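Local coordinates for protein thiosulfate sulfurtransferase (Pseudomonas aeruginosa, PDB 1YT8) that probably transfers a sulfur atom from thiosulfate to cyanide, as rhodaneses do, and is built from four rhodanese-like repeats in one chain, at residues Thr64-Tyr69 / Gln81-Leu86; Thr382-Trp387 / Thr393-Phe398. All coordinates share one frame; numbering follows the deposited sequence.

Interaction 1 (Thr64-Tyr69 / Gln81-Leu86); sequences TPITVY and QRLHDL. Unlike the reference sequence in segment 81-86: His84 (reference Leu).
Leu83 pushes one methyl, CD1, against two branched side chains of the strand, Ile66 and Val68. Its CD1 lies 3.8 Å from Val68 CG1, where the two side chains meet tip to tip, and 4.1 Å from Ile66 CG2, where they pass at a slant. The pairing follows from strand geometry: residues two apart face the same way, so Ile66 and Val68 both point at the helix while Thr67 between them points away from it. In Ile66 the CG2 methyl stands opposite the backbone N (CG1 at chi1 -60°), and this is the branch that touches Leu83. Beta-branched residues suit a central strand, and a leucine, branched one carbon further out, lets a helix residue meet those side chains part way, the CA atoms of Ile66 and Leu83 being 9.2 Å apart. No hydrogen bond crosses; the grip is purely apolar and buried. Strand 66-69 and helix 75-85 are the first two elements of a beta-alpha-beta unit completed by strand 91-94, within a rhodanese-like domain. Leu83 also touches Val91 of that returning strand and Leu51 and Ile55 of helix 51-58, while Ile66 packs on Leu27 of strand 25-28 and Val68 on Leu93 of strand 91-94.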
ATOM      1  N   THR A  64       4.383  21.393  -0.133  1.00 17.75           N
ATOM      2  CA  THR A  64       5.415  20.355  -0.084  1.00 17.36           C
ATOM      3  C   THR A  64       6.134  20.360  -1.432  1.00 14.75           C
ATOM      4  O   THR A  64       5.494  20.492  -2.476  1.00 16.39           O
ATOM      5  CB  THR A  64       4.812  18.936   0.080  1.00 18.00           C
ATOM      6  OG1 THR A  64       4.087  18.848   1.309  1.00 19.56           O
ATOM      7  CG2 THR A  64       5.915  17.880   0.064  1.00 17.05           C
ATOM      8  N   PRO A  65       7.469  20.240  -1.431  1.00 16.29           N
ATOM      9  CA  PRO A  65       8.177  20.227  -2.716  1.00 14.99           C
ATOM     10  C   PRO A  65       7.819  18.931  -3.449  1.00 15.50           C
ATOM     11  O   PRO A  65       8.275  17.851  -3.071  1.00 15.27           O
ATOM     12  CB  PRO A  65       9.645  20.262  -2.302  1.00 15.87           C
ATOM     13  CG  PRO A  65       9.609  21.029  -1.006  1.00 16.73           C
ATOM     14  CD  PRO A  65       8.416  20.415  -0.315  1.00 14.29           C
ATOM     15  N   ILE A  66       6.992  19.040  -4.483  1.00 14.21           N
ATOM     16  CA  ILE A  66       6.579  17.869  -5.250  1.00 13.04           C
ATOM     17  C   ILE A  66       7.300  17.818  -6.589  1.00 14.21           C
ATOM     18  O   ILE A  66       7.347  18.810  -7.315  1.00 11.52           O
ATOM     19  CB  ILE A  66       5.064  17.892  -5.544  1.00 14.25           C
ATOM     20  CG1 ILE A  66       4.272  17.913  -4.241  1.00 11.44           C
ATOM     21  CG2 ILE A  66       4.674  16.672  -6.387  1.00 14.43           C
ATOM     22  CD1 ILE A  66       2.794  18.175  -4.454  1.00 15.00           C
ATOM     23  N   THR A  67       7.859  16.656  -6.909  1.00 13.77           N
ATOM     24  CA  THR A  67       8.553  16.461  -8.177  1.00 13.65           C
ATOM     25  C   THR A  67       7.934  15.239  -8.858  1.00 14.41           C
ATOM     26  O   THR A  67       8.042  14.118  -8.359  1.00 13.59           O
ATOM     27  CB  THR A  67      10.070  16.219  -7.968  1.00 12.98           C
ATOM     28  OG1 THR A  67      10.655  17.349  -7.302  1.00 14.36           O
ATOM     29  CG2 THR A  67      10.769  16.021  -9.310  1.00 12.68           C
ATOM     30  N   VAL A  68       7.274  15.464  -9.991  1.00 15.95           N
ATOM     31  CA  VAL A  68       6.637  14.377 -10.732  1.00 15.69           C
ATOM     32  C   VAL A  68       7.501  13.923 -11.906  1.00 13.58           C
ATOM     33  O   VAL A  68       8.332  14.679 -12.408  1.00 14.95           O
ATOM     34  CB  VAL A  68       5.246  14.801 -11.279  1.00 17.35           C
ATOM     35  CG1 VAL A  68       4.308  15.139 -10.129  1.00 17.64           C
ATOM     36  CG2 VAL A  68       5.389  16.000 -12.203  1.00 17.68           C
ATOM     37  N   TYR A  69       7.306  12.684 -12.348  1.00 13.05           N
ATOM     38  CA  TYR A  69       8.079  12.176 -13.474  1.00 13.25           C
ATOM     39  C   TYR A  69       7.425  10.966 -14.124  1.00 13.73           C
ATOM     40  O   TYR A  69       6.544  10.329 -13.548  1.00 11.84           O
ATOM     41  CB  TYR A  69       9.496  11.791 -13.018  1.00 13.55           C
ATOM     42  CG  TYR A  69       9.591  10.439 -12.317  1.00 14.65           C
ATOM     43  CD1 TYR A  69       9.806   9.263 -13.045  1.00 15.71           C
ATOM     44  CD2 TYR A  69       9.422  10.331 -10.935  1.00 16.25           C
ATOM     45  CE1 TYR A  69       9.847   8.013 -12.414  1.00 14.12           C
ATOM     46  CE2 TYR A  69       9.456   9.082 -10.292  1.00 13.51           C
ATOM     47  CZ  TYR A  69       9.666   7.930 -11.039  1.00 14.18           C
ATOM     48  OH  TYR A  69       9.677   6.696 -10.420  1.00 12.31           O
ATOM     49  N   GLN A  81       0.384  20.232 -13.966  1.00 18.19           N
ATOM     50  CA  GLN A  81      -0.645  21.251 -14.148  1.00 18.20           C
ATOM     51  C   GLN A  81      -1.849  21.012 -13.244  1.00 17.78           C
ATOM     52  O   GLN A  81      -2.366  21.940 -12.622  1.00 18.16           O
ATOM     53  CB  GLN A  81      -1.113  21.281 -15.607  1.00 20.85           C
ATOM     54  CG  GLN A  81      -2.142  22.365 -15.907  1.00 22.33           C
ATOM     55  CD  GLN A  81      -1.602  23.763 -15.652  1.00 27.23           C
ATOM     56  OE1 GLN A  81      -0.544  24.132 -16.164  1.00 28.91           O
ATOM     57  NE2 GLN A  81      -2.329  24.548 -14.860  1.00 28.08           N
ATOM     58  N   ARG A  82      -2.308  19.768 -13.181  1.00 16.93           N
ATOM     59  CA  ARG A  82      -3.457  19.452 -12.353  1.00 16.26           C
ATOM     60  C   ARG A  82      -3.143  19.711 -10.894  1.00 13.77           C
ATOM     61  O   ARG A  82      -4.002  20.152 -10.136  1.00 15.71           O
ATOM     62  CB  ARG A  82      -3.888  18.005 -12.577  1.00 17.66           C
ATOM     63  CG  ARG A  82      -4.543  17.834 -13.936  1.00 19.91           C
ATOM     64  CD  ARG A  82      -4.920  16.401 -14.249  1.00 19.75           C
ATOM     65  NE  ARG A  82      -5.535  16.316 -15.572  1.00 18.95           N
ATOM     66  CZ  ARG A  82      -5.832  15.182 -16.194  1.00 20.98           C
ATOM     67  NH1 ARG A  82      -5.574  14.014 -15.616  1.00 19.13           N
ATOM     68  NH2 ARG A  82      -6.384  15.218 -17.400  1.00 19.95           N
ATOM     69  N   LEU A  83      -1.901  19.453 -10.497  1.00 16.27           N
ATOM     70  CA  LEU A  83      -1.513  19.698  -9.111  1.00 15.69           C
ATOM     71  C   LEU A  83      -1.532  21.201  -8.849  1.00 16.92           C
ATOM     72  O   LEU A  83      -1.963  21.646  -7.790  1.00 16.00           O
ATOM     73  CB  LEU A  83      -0.128  19.122  -8.828  1.00 15.74           C
ATOM     74  CG  LEU A  83      -0.054  17.597  -8.754  1.00 16.46           C
ATOM     75  CD1 LEU A  83       1.400  17.119  -8.807  1.00 17.46           C
ATOM     76  CD2 LEU A  83      -0.715  17.146  -7.463  1.00 15.40           C
ATOM     77  N   HIS A  84      -1.074  21.996  -9.801  1.00 18.14           N
ATOM     78  CA  HIS A  84      -1.099  23.429  -9.594  1.00 19.22           C
ATOM     79  C   HIS A  84      -2.532  23.910  -9.410  1.00 20.01           C
ATOM     80  O   HIS A  84      -2.835  24.692  -8.514  1.00 20.10           O
ATOM     81  CB  HIS A  84      -0.445  24.138 -10.780  1.00 19.97           C
ATOM     82  CG  HIS A  84      -0.542  25.640 -10.704  1.00 20.88           C
ATOM     83  ND1 HIS A  84       0.361  26.411 -10.003  1.00 24.09           N
ATOM     84  CD2 HIS A  84      -1.508  26.495 -11.122  1.00 21.80           C
ATOM     85  CE1 HIS A  84      -0.042  27.673  -9.987  1.00 24.68           C
ATOM     86  NE2 HIS A  84      -1.177  27.750 -10.660  1.00 23.14           N
ATOM     87  N   ASP A  85      -3.411  23.422 -10.271  1.00 21.96           N
ATOM     88  CA  ASP A  85      -4.823  23.769 -10.205  1.00 22.13           C
ATOM     89  C   ASP A  85      -5.518  23.252  -8.936  1.00 22.39           C
ATOM     90  O   ASP A  85      -6.568  23.762  -8.537  1.00 22.02           O
ATOM     91  CB  ASP A  85      -5.532  23.260 -11.459  1.00 26.24           C
ATOM     92  CG  ASP A  85      -5.011  23.930 -12.720  1.00 29.57           C
ATOM     93  OD1 ASP A  85      -4.750  25.153 -12.686  1.00 32.46           O
ATOM     94  OD2 ASP A  85      -4.853  23.246 -13.749  1.00 32.10           O
ATOM     95  N   LEU A  86      -4.931  22.242  -8.299  1.00 21.71           N
ATOM     96  CA  LEU A  86      -5.503  21.709  -7.062  1.00 19.83           C
ATOM     97  C   LEU A  86      -5.012  22.496  -5.851  1.00 19.60           C
ATOM     98  O   LEU A  86      -5.436  22.250  -4.722  1.00 20.66           O
ATOM     99  CB  LEU A  86      -5.163  20.221  -6.885  1.00 20.55           C
ATOM    100  CG  LEU A  86      -5.903  19.268  -7.831  1.00 23.11           C
ATOM    101  CD1 LEU A  86      -5.383  17.854  -7.654  1.00 24.68           C
ATOM    102  CD2 LEU A  86      -7.397  19.339  -7.556  1.00 24.10           C
TER

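Interaction 2 (Thr382-Trp387 / Thr393-Phe398)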
ATOM      1  N   THR A 382     -31.395   2.876 -15.517  1.00 23.77           N
ATOM      2  CA  THR A 382     -32.484   2.435 -16.384  1.00 22.63           C
ATOM      3  C   THR A 382     -32.529   3.225 -17.692  1.00 21.34           C
ATOM      4  O   THR A 382     -32.912   2.697 -18.733  1.00 19.45           O
ATOM      5  CB  THR A 382     -33.855   2.541 -15.674  1.00 23.97           C
ATOM      6  OG1 THR A 382     -34.080   3.889 -15.248  1.00 26.18           O
ATOM      7  CG2 THR A 382     -33.897   1.620 -14.462  1.00 26.05           C
ATOM      8  N   THR A 383     -32.139   4.494 -17.640  1.00 21.67           N
ATOM      9  CA  THR A 383     -32.126   5.317 -18.845  1.00 20.54           C
ATOM     10  C   THR A 383     -30.993   4.830 -19.740  1.00 18.91           C
ATOM     11  O   THR A 383     -31.147   4.727 -20.955  1.00 19.49           O
ATOM     12  CB  THR A 383     -31.900   6.798 -18.507  1.00 20.74           C
ATOM     13  OG1 THR A 383     -32.972   7.263 -17.679  1.00 21.79           O
ATOM     14  CG2 THR A 383     -31.847   7.639 -19.779  1.00 21.39           C
ATOM     15  N   LEU A 384     -29.852   4.528 -19.132  1.00 17.93           N
ATOM     16  CA  LEU A 384     -28.709   4.038 -19.891  1.00 17.82           C
ATOM     17  C   LEU A 384     -29.080   2.735 -20.595  1.00 16.54           C
ATOM     18  O   LEU A 384     -28.720   2.521 -21.751  1.00 17.41           O
ATOM     19  CB  LEU A 384     -27.508   3.797 -18.974  1.00 16.70           C
ATOM     20  CG  LEU A 384     -26.312   3.139 -19.674  1.00 18.81           C
ATOM     21  CD1 LEU A 384     -25.859   4.008 -20.840  1.00 17.34           C
ATOM     22  CD2 LEU A 384     -25.176   2.925 -18.682  1.00 18.21           C
ATOM     23  N   ALA A 385     -29.794   1.865 -19.890  1.00 20.10           N
ATOM     24  CA  ALA A 385     -30.210   0.593 -20.468  1.00 20.26           C
ATOM     25  C   ALA A 385     -31.003   0.855 -21.747  1.00 21.39           C
ATOM     26  O   ALA A 385     -30.781   0.204 -22.769  1.00 21.23           O
ATOM     27  CB  ALA A 385     -31.054  -0.195 -19.465  1.00 21.10           C
ATOM     28  N   ASP A 386     -31.918   1.821 -21.691  1.00 22.93           N
ATOM     29  CA  ASP A 386     -32.718   2.177 -22.861  1.00 24.29           C
ATOM     30  C   ASP A 386     -31.812   2.644 -23.998  1.00 23.29           C
ATOM     31  O   ASP A 386     -31.946   2.191 -25.133  1.00 22.44           O
ATOM     32  CB  ASP A 386     -33.723   3.277 -22.506  1.00 29.89           C
ATOM     33  CG  ASP A 386     -34.956   2.736 -21.802  1.00 33.73           C
ATOM     34  OD1 ASP A 386     -35.707   3.540 -21.207  1.00 38.96           O
ATOM     35  OD2 ASP A 386     -35.184   1.507 -21.851  1.00 38.22           O
ATOM     36  N   TRP A 387     -30.889   3.551 -23.687  1.00 23.03           N
ATOM     37  CA  TRP A 387     -29.952   4.067 -24.681  1.00 22.88           C
ATOM     38  C   TRP A 387     -29.206   2.941 -25.393  1.00 22.97           C
ATOM     39  O   TRP A 387     -29.052   2.959 -26.612  1.00 22.24           O
ATOM     40  CB  TRP A 387     -28.927   4.989 -24.011  1.00 24.91           C
ATOM     41  CG  TRP A 387     -29.418   6.380 -23.728  1.00 26.67           C
ATOM     42  CD1 TRP A 387     -30.717   6.795 -23.634  1.00 26.33           C
ATOM     43  CD2 TRP A 387     -28.609   7.535 -23.480  1.00 26.73           C
ATOM     44  NE1 TRP A 387     -30.766   8.139 -23.344  1.00 25.06           N
ATOM     45  CE2 TRP A 387     -29.487   8.618 -23.245  1.00 26.46           C
ATOM     46  CE3 TRP A 387     -27.225   7.761 -23.433  1.00 28.01           C
ATOM     47  CZ2 TRP A 387     -29.026   9.912 -22.966  1.00 27.26           C
ATOM     48  CZ3 TRP A 387     -26.764   9.047 -23.155  1.00 28.25           C
ATOM     49  CH2 TRP A 387     -27.667  10.107 -22.926  1.00 28.65           C
ATOM     50  N   THR A 393     -24.199   4.733 -28.477  1.00 18.92           N
ATOM     51  CA  THR A 393     -23.784   5.066 -27.122  1.00 17.68           C
ATOM     52  C   THR A 393     -22.541   4.286 -26.724  1.00 19.25           C
ATOM     53  O   THR A 393     -22.543   3.053 -26.741  1.00 19.91           O
ATOM     54  CB  THR A 393     -24.898   4.763 -26.098  1.00 19.62           C
ATOM     55  OG1 THR A 393     -26.049   5.565 -26.388  1.00 18.19           O
ATOM     56  CG2 THR A 393     -24.422   5.067 -24.685  1.00 16.45           C
ATOM     57  N   ARG A 394     -21.479   5.006 -26.371  1.00 15.17           N
ATOM     58  CA  ARG A 394     -20.236   4.369 -25.952  1.00 16.13           C
ATOM     59  C   ARG A 394     -20.076   4.466 -24.439  1.00 16.38           C
ATOM     60  O   ARG A 394     -20.097   5.558 -23.863  1.00 16.60           O
ATOM     61  CB  ARG A 394     -19.029   5.016 -26.639  1.00 14.14           C
ATOM     62  CG  ARG A 394     -17.679   4.459 -26.174  1.00 13.71           C
ATOM     63  CD  ARG A 394     -17.556   2.964 -26.477  1.00 10.75           C
ATOM     64  NE  ARG A 394     -17.316   2.712 -27.893  1.00 13.70           N
ATOM     65  CZ  ARG A 394     -17.365   1.510 -28.464  1.00 14.50           C
ATOM     66  NH1 ARG A 394     -17.652   0.435 -27.744  1.00 14.88           N
ATOM     67  NH2 ARG A 394     -17.113   1.386 -29.758  1.00 14.79           N
ATOM     68  N   VAL A 395     -19.937   3.315 -23.796  1.00 14.65           N
ATOM     69  CA  VAL A 395     -19.764   3.276 -22.352  1.00 16.43           C
ATOM     70  C   VAL A 395     -18.298   3.004 -22.044  1.00 15.88           C
ATOM     71  O   VAL A 395     -17.728   2.028 -22.524  1.00 16.32           O
ATOM     72  CB  VAL A 395     -20.623   2.168 -21.715  1.00 15.30           C
ATOM     73  CG1 VAL A 395     -20.345   2.087 -20.215  1.00 15.77           C
ATOM     74  CG2 VAL A 395     -22.101   2.452 -21.963  1.00 17.04           C
ATOM     75  N   LEU A 396     -17.694   3.885 -21.251  1.00 15.26           N
ATOM     76  CA  LEU A 396     -16.298   3.753 -20.857  1.00 14.81           C
ATOM     77  C   LEU A 396     -16.236   3.411 -19.372  1.00 15.14           C
ATOM     78  O   LEU A 396     -16.821   4.114 -18.547  1.00 15.62           O
ATOM     79  CB  LEU A 396     -15.552   5.067 -21.113  1.00 15.44           C
ATOM     80  CG  LEU A 396     -15.594   5.606 -22.543  1.00 14.83           C
ATOM     81  CD1 LEU A 396     -14.719   6.855 -22.638  1.00 13.11           C
ATOM     82  CD2 LEU A 396     -15.109   4.531 -23.516  1.00 12.48           C
ATOM     83  N   ASP A 397     -15.522   2.336 -19.040  1.00 14.43           N
ATOM     84  CA  ASP A 397     -15.386   1.877 -17.659  1.00 14.70           C
ATOM     85  C   ASP A 397     -13.986   2.210 -17.130  1.00 12.81           C
ATOM     86  O   ASP A 397     -12.989   1.719 -17.652  1.00 14.01           O
ATOM     87  CB  ASP A 397     -15.608   0.361 -17.600  1.00 14.66           C
ATOM     88  CG  ASP A 397     -15.947  -0.132 -16.206  1.00 16.32           C
ATOM     89  OD1 ASP A 397     -15.617   0.568 -15.221  1.00 12.34           O
ATOM     90  OD2 ASP A 397     -16.537  -1.230 -16.096  1.00 16.55           O
ATOM     91  N   PHE A 398     -13.926   3.029 -16.084  1.00 13.86           N
ATOM     92  CA  PHE A 398     -12.659   3.452 -15.491  1.00 14.17           C
ATOM     93  C   PHE A 398     -12.203   2.640 -14.278  1.00 16.20           C
ATOM     94  O   PHE A 398     -11.135   2.910 -13.717  1.00 16.42           O
ATOM     95  CB  PHE A 398     -12.752   4.931 -15.102  1.00 15.21           C
ATOM     96  CG  PHE A 398     -12.808   5.861 -16.280  1.00 15.76           C
ATOM     97  CD1 PHE A 398     -11.649   6.454 -16.770  1.00 15.15           C
ATOM     98  CD2 PHE A 398     -14.013   6.110 -16.927  1.00 16.00           C
ATOM     99  CE1 PHE A 398     -11.689   7.283 -17.890  1.00 15.75           C
ATOM    100  CE2 PHE A 398     -14.063   6.936 -18.052  1.00 16.00           C
ATOM    101  CZ  PHE A 398     -12.899   7.522 -18.532  1.00 15.69           C
TER
HETATM  102  O   HOH W   1     -27.576   4.675 -28.271  1.00 21.64           O
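With chi1 at -62°, Thr393 sets OG1 beside its own backbone N and CG2 opposite that N, while chi1 of -80° in Trp387 carries the indole to meet them. The contact packs helix 381-387 against strand 393-397 of a rhodanese-like domain, whose parallel sheet has strand order 1-5-4-2-3. The segment axes come within 10.0 Å and run at 129°, as the chain turns back between them. Trp387 and Thr393 cross at about a right angle: OG1 is 3.8 Å from Trp387 CB, and CG2 is 4.1 Å from Trp387 CE3. Tryptophan suits this place because its broad ring can meet Thr393, engage Arg432 in a cation-pi contact and pack edge-to-face with Phe459. Deeper in, Leu384 extends CD1 to 4.2 Å from Val395 CG2, an apolar pair suited to the buried side of a helix and to a strand within the sheet. Threonine fits the strand's start because its methyl can join the packing while its hydroxyl serves polar partners, including Arg432 NE, hydrogen-bonded to OG1. Finally, a water lies between the segments, 2.8 Å from Trp387 O, to which it may donate, and hydrogen-bonded to Thr393 OG1 at 2.6 Å.

How the interactions relate
From the N terminus, interaction 1 comes first: strand 66-69 leads on to helix 75-85, and the contact closes a loop with 11 residues between its segments, six of them in the helix. Some three hundred residues later interaction 2 closes a shorter one, with five residues, neither helix nor strand, linking its two segments. The two are in series, neither nested nor crossed, and lie in different rhodanese-like domains, their centres 33 Å apart and nearest atoms about 9 Å apart. The order of elements is reversed, strand before helix in one and helix before strand in the other, but each ties a helix to a parallel sheet of the same strand order. Between the domains, Arg82 forms a salt bridge with Glu449.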